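Local coordinates for USG-1 protein homolog (Pseudomonas aeruginosa, PDB 2HJS) that probably binds NAD(P) and acts as an aspartate-semialdehyde dehydrogenase-type oxidoreductase, pairing into a dimer, at the interface of chains A and B. Numbering follows the deposited sequence. Chains: chain A/B, USG-1 protein homolog.

Contact 1: the interface of chains A and B. Residues chain A 209, 211, 215-216, 219, 234-235; chain B 300-303.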
loop_
_atom_site.group_PDB
_atom_site.type_symbol
_atom_site.label_atom_id
_atom_site.label_comp_id
_atom_site.label_asym_id
_atom_site.label_seq_id
_atom_site.Cartn_x
_atom_site.Cartn_y
_atom_site.Cartn_z
ATOM N N GLU A 209 -22.047 0.778 2.038
ATOM C CA GLU A 209 -21.319 -0.036 3.004
ATOM C C GLU A 209 -19.806 0.253 2.964
ATOM O O GLU A 209 -19.011 -0.430 3.627
ATOM C CB GLU A 209 -21.608 -1.528 2.774
ATOM C CG GLU A 209 -23.050 -1.947 3.091
ATOM C CD GLU A 209 -24.025 -1.655 1.959
ATOM O OE1 GLU A 209 -23.603 -1.600 0.775
ATOM O OE2 GLU A 209 -25.230 -1.490 2.250
ATOM N N HIS A 211 -17.587 0.198 0.345
ATOM C CA HIS A 211 -16.719 -0.560 -0.581
ATOM C C HIS A 211 -16.709 0.054 -1.970
ATOM O O HIS A 211 -17.732 0.518 -2.453
ATOM C CB HIS A 211 -17.161 -2.043 -0.644
ATOM C CG HIS A 211 -17.352 -2.638 0.717
ATOM N ND1 HIS A 211 -16.298 -2.866 1.574
ATOM C CD2 HIS A 211 -18.471 -2.965 1.402
ATOM C CE1 HIS A 211 -16.758 -3.317 2.727
ATOM N NE2 HIS A 211 -18.076 -3.373 2.656
ATOM N N GLU A 215 -13.201 -3.230 -5.436
ATOM C CA GLU A 215 -13.179 -4.076 -4.233
ATOM C C GLU A 215 -14.309 -5.134 -4.232
ATOM O O GLU A 215 -14.082 -6.299 -3.870
ATOM C CB GLU A 215 -13.272 -3.196 -2.991
ATOM C CG GLU A 215 -11.954 -2.552 -2.638
ATOM C CD GLU A 215 -12.067 -1.386 -1.660
ATOM O OE1 GLU A 215 -13.172 -1.131 -1.085
ATOM O OE2 GLU A 215 -11.027 -0.706 -1.461
ATOM N N ARG A 216 -15.513 -4.695 -4.609
ATOM C CA ARG A 216 -16.669 -5.560 -4.834
ATOM C C ARG A 216 -16.363 -6.604 -5.888
ATOM O O ARG A 216 -16.638 -7.797 -5.697
ATOM C CB ARG A 216 -17.863 -4.719 -5.293
ATOM C CG ARG A 216 -18.945 -4.542 -4.245
ATOM C CD ARG A 216 -19.563 -3.148 -4.208
ATOM N NE ARG A 216 -19.989 -2.574 -5.495
ATOM C CZ ARG A 216 -19.876 -1.275 -5.776
ATOM N NH1 ARG A 216 -19.349 -0.436 -4.884
ATOM N NH2 ARG A 216 -20.272 -0.807 -6.931
ATOM N N PHE A 219 -13.705 -9.129 -4.744
ATOM C CA PHE A 219 -14.347 -9.989 -3.778
ATOM C C PHE A 219 -15.247 -11.034 -4.457
ATOM O O PHE A 219 -15.120 -12.211 -4.161
ATOM C CB PHE A 219 -15.153 -9.146 -2.777
ATOM C CG PHE A 219 -15.818 -9.951 -1.679
ATOM C CD1 PHE A 219 -15.147 -10.211 -0.484
ATOM C CD2 PHE A 219 -17.100 -10.438 -1.840
ATOM C CE1 PHE A 219 -15.745 -10.939 0.538
ATOM C CE2 PHE A 219 -17.719 -11.182 -0.825
ATOM C CZ PHE A 219 -17.032 -11.432 0.366
ATOM N N ASN A 234 -10.715 -10.051 2.923
ATOM C CA ASN A 234 -10.813 -8.622 3.188
ATOM C C ASN A 234 -9.923 -7.863 2.199
ATOM O O ASN A 234 -8.731 -8.156 2.101
ATOM C CB ASN A 234 -10.457 -8.337 4.656
ATOM C CG ASN A 234 -10.618 -6.881 5.032
ATOM O OD1 ASN A 234 -9.788 -6.039 4.671
ATOM N ND2 ASN A 234 -11.657 -6.579 5.819
ATOM N N VAL A 235 -10.526 -6.938 1.433
ATOM C CA VAL A 235 -9.857 -6.264 0.302
ATOM C C VAL A 235 -9.858 -4.764 0.471
ATOM O O VAL A 235 -10.918 -4.185 0.628
ATOM C CB VAL A 235 -10.617 -6.385 -1.041
ATOM C CG1 VAL A 235 -9.663 -6.105 -2.221
ATOM C CG2 VAL A 235 -11.282 -7.672 -1.189
ATOM N N ARG B 300 -15.292 0.767 7.804
ATOM C CA ARG B 300 -16.296 -0.126 7.211
ATOM C C ARG B 300 -16.090 -1.549 7.733
ATOM O O ARG B 300 -15.017 -1.867 8.253
ATOM C CB ARG B 300 -16.170 -0.123 5.677
ATOM C CG ARG B 300 -14.802 -0.631 5.198
ATOM C CD ARG B 300 -14.533 -0.255 3.754
ATOM N NE ARG B 300 -13.401 -0.989 3.170
ATOM C CZ ARG B 300 -12.110 -0.677 3.355
ATOM N NH1 ARG B 300 -11.748 0.341 4.136
ATOM N NH2 ARG B 300 -11.166 -1.395 2.766
ATOM N N ALA B 301 -17.106 -2.391 7.579
ATOM C CA ALA B 301 -16.968 -3.793 7.894
ATOM C C ALA B 301 -16.454 -4.573 6.675
ATOM O O ALA B 301 -16.401 -4.035 5.557
ATOM C CB ALA B 301 -18.295 -4.364 8.351
ATOM N N GLY B 302 -16.073 -5.833 6.904
ATOM C CA GLY B 302 -15.745 -6.761 5.827
ATOM C C GLY B 302 -16.975 -6.945 4.960
ATOM O O GLY B 302 -18.117 -6.773 5.430
ATOM N N GLN B 303 -16.753 -7.294 3.697
ATOM C CA GLN B 303 -17.850 -7.545 2.774
ATOM C C GLN B 303 -18.538 -8.831 3.201
ATOM O O GLN B 303 -19.749 -8.954 3.086
ATOM C CB GLN B 303 -17.340 -7.623 1.324
ATOM C CG GLN B 303 -16.754 -6.298 0.823
ATOM C CD GLN B 303 -16.240 -6.358 -0.618
ATOM O OE1 GLN B 303 -16.992 -6.659 -1.531
ATOM N NE2 GLN B 303 -14.966 -6.057 -0.817
HETATM O O HOH W 1 -13.796 -3.103 0.758
HETATM O O HOH W 2 -19.429 -1.854 6.037
HETATM O O HOH W 3 -19.743 -4.550 4.528
#
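B:Gln303 slots between the rings of A:His211 and A:Phe219 in the tightly packed part of the contact. CG of B:Gln303 sits over the centre of the imidazole, 3.5 Å from the ring centroid of A:His211, while its CB rests on the face of the A:Phe219 phenyl ring. The chain runs straight beyond CG (chi2 180°), which carries the amide past both rings to helix 213-225 of chain A. There NE2 of B:Gln303 donates a nearly straight hydrogen bond (170° at H) of 3.2 Å to the backbone O of A:Glu215. The acceptor lies in the amide plane, but the donor stands above the carbonyl plane rather than on a lone pair. OE1 of B:Gln303 lies 3.3 Å from CB of A:Phe219.

The looser side is bridged by water. Water 1 is held by ND1 of A:His211 at 2.6 Å, by O of A:Val235, and by A:Glu215 OE1 and B:Arg300 NE, groups of probably opposite charge that lie 4.3 Å apart without touching. Water 3 joins NE2 of A:His211 to O of B:Gly302; its neighbour water 2 joins O of A:Glu209 to N of B:Ala301. Water at each ring nitrogen, with B:Gln303 CG on one face and O of A:Glu209 on the other, should hold the imidazole's rotation.

In the fold, the end of strand 294-301 and the following loop of chain B lie against helix 213-225, its preceding loop and strand 233-239 of chain A.

Contact 2: the interface of chains A and B. Residues chain A 193, 200-202, 206; chain B 279-281, 298, 312.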
loop_
_atom_site.group_PDB
_atom_site.type_symbol
_atom_site.label_atom_id
_atom_site.label_comp_id
_atom_site.label_asym_id
_atom_site.label_seq_id
_atom_site.Cartn_x
_atom_site.Cartn_y
_atom_site.Cartn_z
ATOM N N ARG A 193 -8.640 15.941 -6.977
ATOM C CA ARG A 193 -7.542 16.122 -6.036
ATOM C C ARG A 193 -6.225 15.643 -6.665
ATOM O O ARG A 193 -6.217 15.011 -7.729
ATOM C CB ARG A 193 -7.838 15.375 -4.728
ATOM C CG ARG A 193 -7.676 13.851 -4.816
ATOM C CD ARG A 193 -8.858 13.134 -4.200
ATOM N NE ARG A 193 -8.796 13.181 -2.749
ATOM C CZ ARG A 193 -9.842 13.075 -1.932
ATOM N NH1 ARG A 193 -11.088 12.913 -2.391
ATOM N NH2 ARG A 193 -9.631 13.141 -0.627
ATOM N N LEU A 200 -4.151 7.440 -2.698
ATOM C CA LEU A 200 -5.589 7.601 -2.471
ATOM C C LEU A 200 -6.113 6.394 -1.709
ATOM O O LEU A 200 -5.741 5.266 -2.006
ATOM C CB LEU A 200 -6.362 7.795 -3.781
ATOM C CG LEU A 200 -5.791 8.775 -4.816
ATOM C CD1 LEU A 200 -6.797 8.930 -5.971
ATOM C CD2 LEU A 200 -5.457 10.127 -4.175
ATOM N N ALA A 201 -6.990 6.633 -0.737
ATOM C CA ALA A 201 -7.490 5.550 0.116
ATOM C C ALA A 201 -8.353 4.523 -0.611
ATOM O O ALA A 201 -8.486 3.391 -0.147
ATOM C CB ALA A 201 -8.266 6.147 1.311
ATOM N N GLN A 202 -8.964 4.934 -1.724
ATOM C CA GLN A 202 -9.908 4.115 -2.466
ATOM C C GLN A 202 -9.759 4.425 -3.943
ATOM O O GLN A 202 -9.248 5.498 -4.311
ATOM C CB GLN A 202 -11.366 4.408 -2.040
ATOM C CG GLN A 202 -11.853 5.789 -2.395
ATOM C CD GLN A 202 -12.924 6.295 -1.432
ATOM O OE1 GLN A 202 -12.874 6.034 -0.228
ATOM N NE2 GLN A 202 -13.907 6.995 -1.962
ATOM N N VAL A 206 -17.364 5.036 -3.195
ATOM C CA VAL A 206 -17.726 3.844 -2.409
ATOM C C VAL A 206 -19.246 3.710 -2.300
ATOM O O VAL A 206 -19.960 4.709 -2.417
ATOM C CB VAL A 206 -17.019 3.853 -1.021
ATOM C CG1 VAL A 206 -15.507 3.725 -1.221
ATOM C CG2 VAL A 206 -17.369 5.124 -0.215
ATOM N N GLY B 279 -18.141 8.822 2.584
ATOM C CA GLY B 279 -17.455 8.359 1.383
ATOM C C GLY B 279 -16.280 9.192 0.896
ATOM O O GLY B 279 -15.757 8.931 -0.195
ATOM N N ASP B 280 -15.863 10.207 1.656
ATOM C CA ASP B 280 -14.622 10.910 1.323
ATOM C C ASP B 280 -13.508 10.355 2.193
ATOM O O ASP B 280 -13.758 9.623 3.147
ATOM C CB ASP B 280 -14.753 12.431 1.476
ATOM C CG ASP B 280 -13.653 13.216 0.716
ATOM O OD1 ASP B 280 -12.773 12.623 0.028
ATOM O OD2 ASP B 280 -13.680 14.465 0.817
ATOM N N TYR B 281 -12.273 10.693 1.859
ATOM C CA TYR B 281 -11.116 10.118 2.531
ATOM C C TYR B 281 -10.003 11.165 2.640
ATOM O O TYR B 281 -9.891 12.041 1.795
ATOM C CB TYR B 281 -10.629 8.839 1.799
ATOM C CG TYR B 281 -10.213 9.100 0.360
ATOM C CD1 TYR B 281 -8.898 9.473 0.038
ATOM C CD2 TYR B 281 -11.150 9.013 -0.678
ATOM C CE1 TYR B 281 -8.534 9.756 -1.275
ATOM C CE2 TYR B 281 -10.804 9.295 -1.977
ATOM C CZ TYR B 281 -9.495 9.656 -2.280
ATOM O OH TYR B 281 -9.182 9.928 -3.591
ATOM N N ARG B 298 -12.512 5.663 5.887
ATOM C CA ARG B 298 -12.887 4.393 5.271
ATOM C C ARG B 298 -13.268 3.355 6.310
ATOM O O ARG B 298 -12.988 2.173 6.137
ATOM C CB ARG B 298 -11.795 3.858 4.310
ATOM C CG ARG B 298 -11.470 4.755 3.118
ATOM C CD ARG B 298 -11.079 3.925 1.913
ATOM N NE ARG B 298 -12.157 3.010 1.531
ATOM C CZ ARG B 298 -12.023 1.907 0.812
ATOM N NH1 ARG B 298 -10.834 1.562 0.327
ATOM N NH2 ARG B 298 -13.105 1.157 0.549
ATOM N N TRP B 312 -8.424 3.519 7.539
ATOM C CA TRP B 312 -7.345 4.115 6.759
ATOM C C TRP B 312 -6.865 5.318 7.547
ATOM O O TRP B 312 -7.662 6.125 7.981
ATOM C CB TRP B 312 -7.865 4.513 5.383
ATOM C CG TRP B 312 -7.020 5.497 4.578
ATOM C CD1 TRP B 312 -7.197 6.870 4.502
ATOM C CD2 TRP B 312 -5.920 5.187 3.698
ATOM N NE1 TRP B 312 -6.267 7.408 3.636
ATOM C CE2 TRP B 312 -5.474 6.406 3.138
ATOM C CE3 TRP B 312 -5.260 4.000 3.343
ATOM C CZ2 TRP B 312 -4.425 6.469 2.207
ATOM C CZ3 TRP B 312 -4.203 4.065 2.429
ATOM C CH2 TRP B 312 -3.808 5.300 1.866
HETATM O O HOH W 4 -17.278 7.841 -2.278
#
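The long loop of chain A between helices 167-181 and 213-225 meets chain B at the loop between strand 273-275 and helix 284-288, and at strands 294-301 and 308-315. A:Arg193 stacks on one face of B:Tyr281, its guanidinium almost parallel to the phenol ring (planes 12° apart) and its CZ 3.5 Å from CZ of B:Tyr281, in a cation-pi contact. CG of B:Tyr281 stands between the backbone N and the carbonyl carbon (chi1 60°), which sets the ring against the guanidinium. NH1 and NH2 both grip one oxygen of B:Asp280: NH1 of A:Arg193 lies 3.0 Å from OD1 of B:Asp280 on the syn side, making a salt bridge. OD1 also accepts from the backbone N of B:Tyr281, so donors from both chains converge on it, which should steady acid and ring together.

From the opposite side, CB of A:Ala201 meets the CG/CD1 rim of the phenol and sits over the B:Trp312 indole, 3.3 Å from NE1. NH1 of B:Arg298 donates to O of A:Ala201 at 3.0 Å. The A:Gln202 amide, turned 46° to the phenol, passes CD2 of B:Tyr281; its NE2 reaches O of B:Gly279 at 3.2 Å. Water 4 ties that same oxygen to N of A:Val206.

The site fastens the long loop to the partner subunit and thus supports the dimer expected from the family's dimerisation domain.

Contact 3: the interface of chains A and B. Residues chain A 242, 247, 283-286, 312; chain B 197-199.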
loop_
_atom_site.group_PDB
_atom_site.type_symbol
_atom_site.label_atom_id
_atom_site.label_comp_id
_atom_site.label_asym_id
_atom_site.label_seq_id
_atom_site.Cartn_x
_atom_site.Cartn_y
_atom_site.Cartn_z
ATOM N N VAL A 242 1.839 5.382 -9.398
ATOM C CA VAL A 242 2.721 4.575 -10.248
ATOM C C VAL A 242 2.013 4.372 -11.570
ATOM O O VAL A 242 0.786 4.389 -11.612
ATOM C CB VAL A 242 3.269 3.245 -9.552
ATOM C CG1 VAL A 242 3.292 3.342 -8.017
ATOM C CG2 VAL A 242 2.616 2.028 -9.998
ATOM N N SER A 247 0.658 -4.068 -7.359
ATOM C CA SER A 247 1.511 -4.494 -6.251
ATOM C C SER A 247 0.612 -4.947 -5.082
ATOM O O SER A 247 -0.131 -4.146 -4.535
ATOM C CB SER A 247 2.416 -3.338 -5.784
ATOM O OG SER A 247 3.178 -2.822 -6.873
ATOM N N THR A 283 9.614 -5.667 -8.137
ATOM C CA THR A 283 8.762 -4.455 -8.190
ATOM C C THR A 283 8.063 -4.369 -9.548
ATOM O O THR A 283 8.484 -5.041 -10.499
ATOM C CB THR A 283 9.563 -3.141 -7.977
ATOM O OG1 THR A 283 10.466 -2.960 -9.081
ATOM C CG2 THR A 283 10.320 -3.154 -6.657
ATOM N N VAL A 284 7.011 -3.547 -9.655
ATOM C CA VAL A 284 6.335 -3.392 -10.967
ATOM C C VAL A 284 7.245 -2.791 -12.039
ATOM O O VAL A 284 7.189 -3.199 -13.191
ATOM C CB VAL A 284 4.977 -2.622 -10.884
ATOM C CG1 VAL A 284 3.982 -3.421 -10.046
ATOM C CG2 VAL A 284 5.161 -1.194 -10.340
ATOM N N VAL A 285 8.073 -1.824 -11.664
ATOM C CA VAL A 285 8.940 -1.148 -12.633
ATOM C C VAL A 285 10.135 -2.038 -13.012
ATOM O O VAL A 285 10.447 -2.202 -14.192
ATOM C CB VAL A 285 9.471 0.196 -12.096
ATOM C CG1 VAL A 285 10.673 0.664 -12.930
ATOM C CG2 VAL A 285 8.343 1.251 -12.098
ATOM N N GLY A 286 10.780 -2.612 -11.999
ATOM C CA GLY A 286 11.921 -3.460 -12.195
ATOM C C GLY A 286 11.644 -4.804 -12.829
ATOM O O GLY A 286 12.465 -5.281 -13.593
ATOM N N TRP A 312 4.143 -11.027 -1.194
ATOM C CA TRP A 312 4.110 -9.788 -1.965
ATOM C C TRP A 312 4.084 -10.196 -3.424
ATOM O O TRP A 312 4.873 -11.017 -3.847
ATOM C CB TRP A 312 5.337 -8.946 -1.636
ATOM C CG TRP A 312 5.693 -7.825 -2.610
ATOM C CD1 TRP A 312 6.616 -7.887 -3.642
ATOM C CD2 TRP A 312 5.185 -6.475 -2.610
ATOM N NE1 TRP A 312 6.693 -6.661 -4.268
ATOM C CE2 TRP A 312 5.828 -5.785 -3.663
ATOM C CE3 TRP A 312 4.239 -5.789 -1.831
ATOM C CZ2 TRP A 312 5.588 -4.428 -3.932
ATOM C CZ3 TRP A 312 3.988 -4.441 -2.111
ATOM C CH2 TRP A 312 4.676 -3.777 -3.153
ATOM N N PHE B 197 8.018 6.521 -9.212
ATOM C CA PHE B 197 6.863 5.790 -9.753
ATOM C C PHE B 197 6.911 4.264 -9.456
ATOM O O PHE B 197 6.470 3.457 -10.260
ATOM C CB PHE B 197 6.735 6.048 -11.265
ATOM C CG PHE B 197 6.746 7.505 -11.646
ATOM C CD1 PHE B 197 5.691 8.344 -11.288
ATOM C CD2 PHE B 197 7.795 8.024 -12.395
ATOM C CE1 PHE B 197 5.684 9.693 -11.665
ATOM C CE2 PHE B 197 7.808 9.376 -12.784
ATOM C CZ PHE B 197 6.748 10.210 -12.410
ATOM N N ASN B 198 7.482 3.873 -8.312
ATOM C CA ASN B 198 7.655 2.448 -8.003
ATOM C C ASN B 198 7.208 2.171 -6.582
ATOM O O ASN B 198 7.192 3.077 -5.771
ATOM C CB ASN B 198 9.121 2.034 -8.172
ATOM C CG ASN B 198 9.271 0.576 -8.583
ATOM O OD1 ASN B 198 8.286 -0.091 -8.868
ATOM N ND2 ASN B 198 10.508 0.091 -8.654
ATOM N N LEU B 199 6.819 0.935 -6.281
ATOM C CA LEU B 199 6.507 0.551 -4.892
ATOM C C LEU B 199 7.508 -0.502 -4.460
ATOM O O LEU B 199 7.635 -1.540 -5.126
ATOM C CB LEU B 199 5.059 0.033 -4.755
ATOM C CG LEU B 199 3.968 1.113 -4.861
ATOM C CD1 LEU B 199 2.656 0.489 -5.296
ATOM C CD2 LEU B 199 3.774 1.913 -3.583
HETATM O O HOH W 5 6.069 -2.735 -7.050
#
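B:Asn198 turns its amide toward the start of helix 284-288 of chain A, crossing the side chain of A:Thr283 at about a right angle. With CG anti to the backbone N (chi1 -150°), the amide reaches over the helix start and uses both ends. ND2 of B:Asn198 donates to the hydroxyl OG1 of A:Thr283 at 3.1 Å, the acceptor lying close to the amide plane, and its OD1 accepts the backbone N of A:Val285 at 3.3 Å, that donor standing above the carbonyl plane. OG1 also receives the backbone N of A:Gly286 at 3.0 Å, so A:Thr283 caps its own helix while being held from across the interface. The positive end of the helix may polarise the B:Asn198 carbonyl.

On its flank the amide carbon CG of B:Asn198 packs on CB of A:Val285 at 3.5 Å, the two side chains crossing at a slant. B:Leu199 sends its side chain the other way: its CG lies 3.9 Å from CG1 of A:Val242, again roughly perpendicular, and its CD1 meets the A:Ser247 side chain. Water 5 completes the seam, bridging O of B:Leu199 (2.8 Å) to the hydroxyl of A:Ser247 and to N of A:Val284, another amide of the helix start. O of B:Phe197 is packed by carbons of A:Val242 and A:Val285.

Partner groups add to the A:Thr283 cap, which probably fixes the B:Phe197 to B:Leu199 loop against helix 284-288 in the dimer.

The C-alpha centres of contact 1 and contact 2 lie about 13 Å apart, and contact 3 is about 24 Å from contact 1 and 22 Å from contact 2. Strand 294-301 of chain B serves contact 1 and contact 2, offering B:Arg300 to one and B:Arg298 to the other. Contact 2 and contact 3 use the same regions with the chains exchanged: residues 193-206 and 197-199 belong to one loop, residues 279-281 lead into 283-286, and B:Trp312 and A:Trp312 are copies of one residue. By the two-fold symmetry, contact 2 therefore continues into the twin of contact 3, knitting one extended dimer seam.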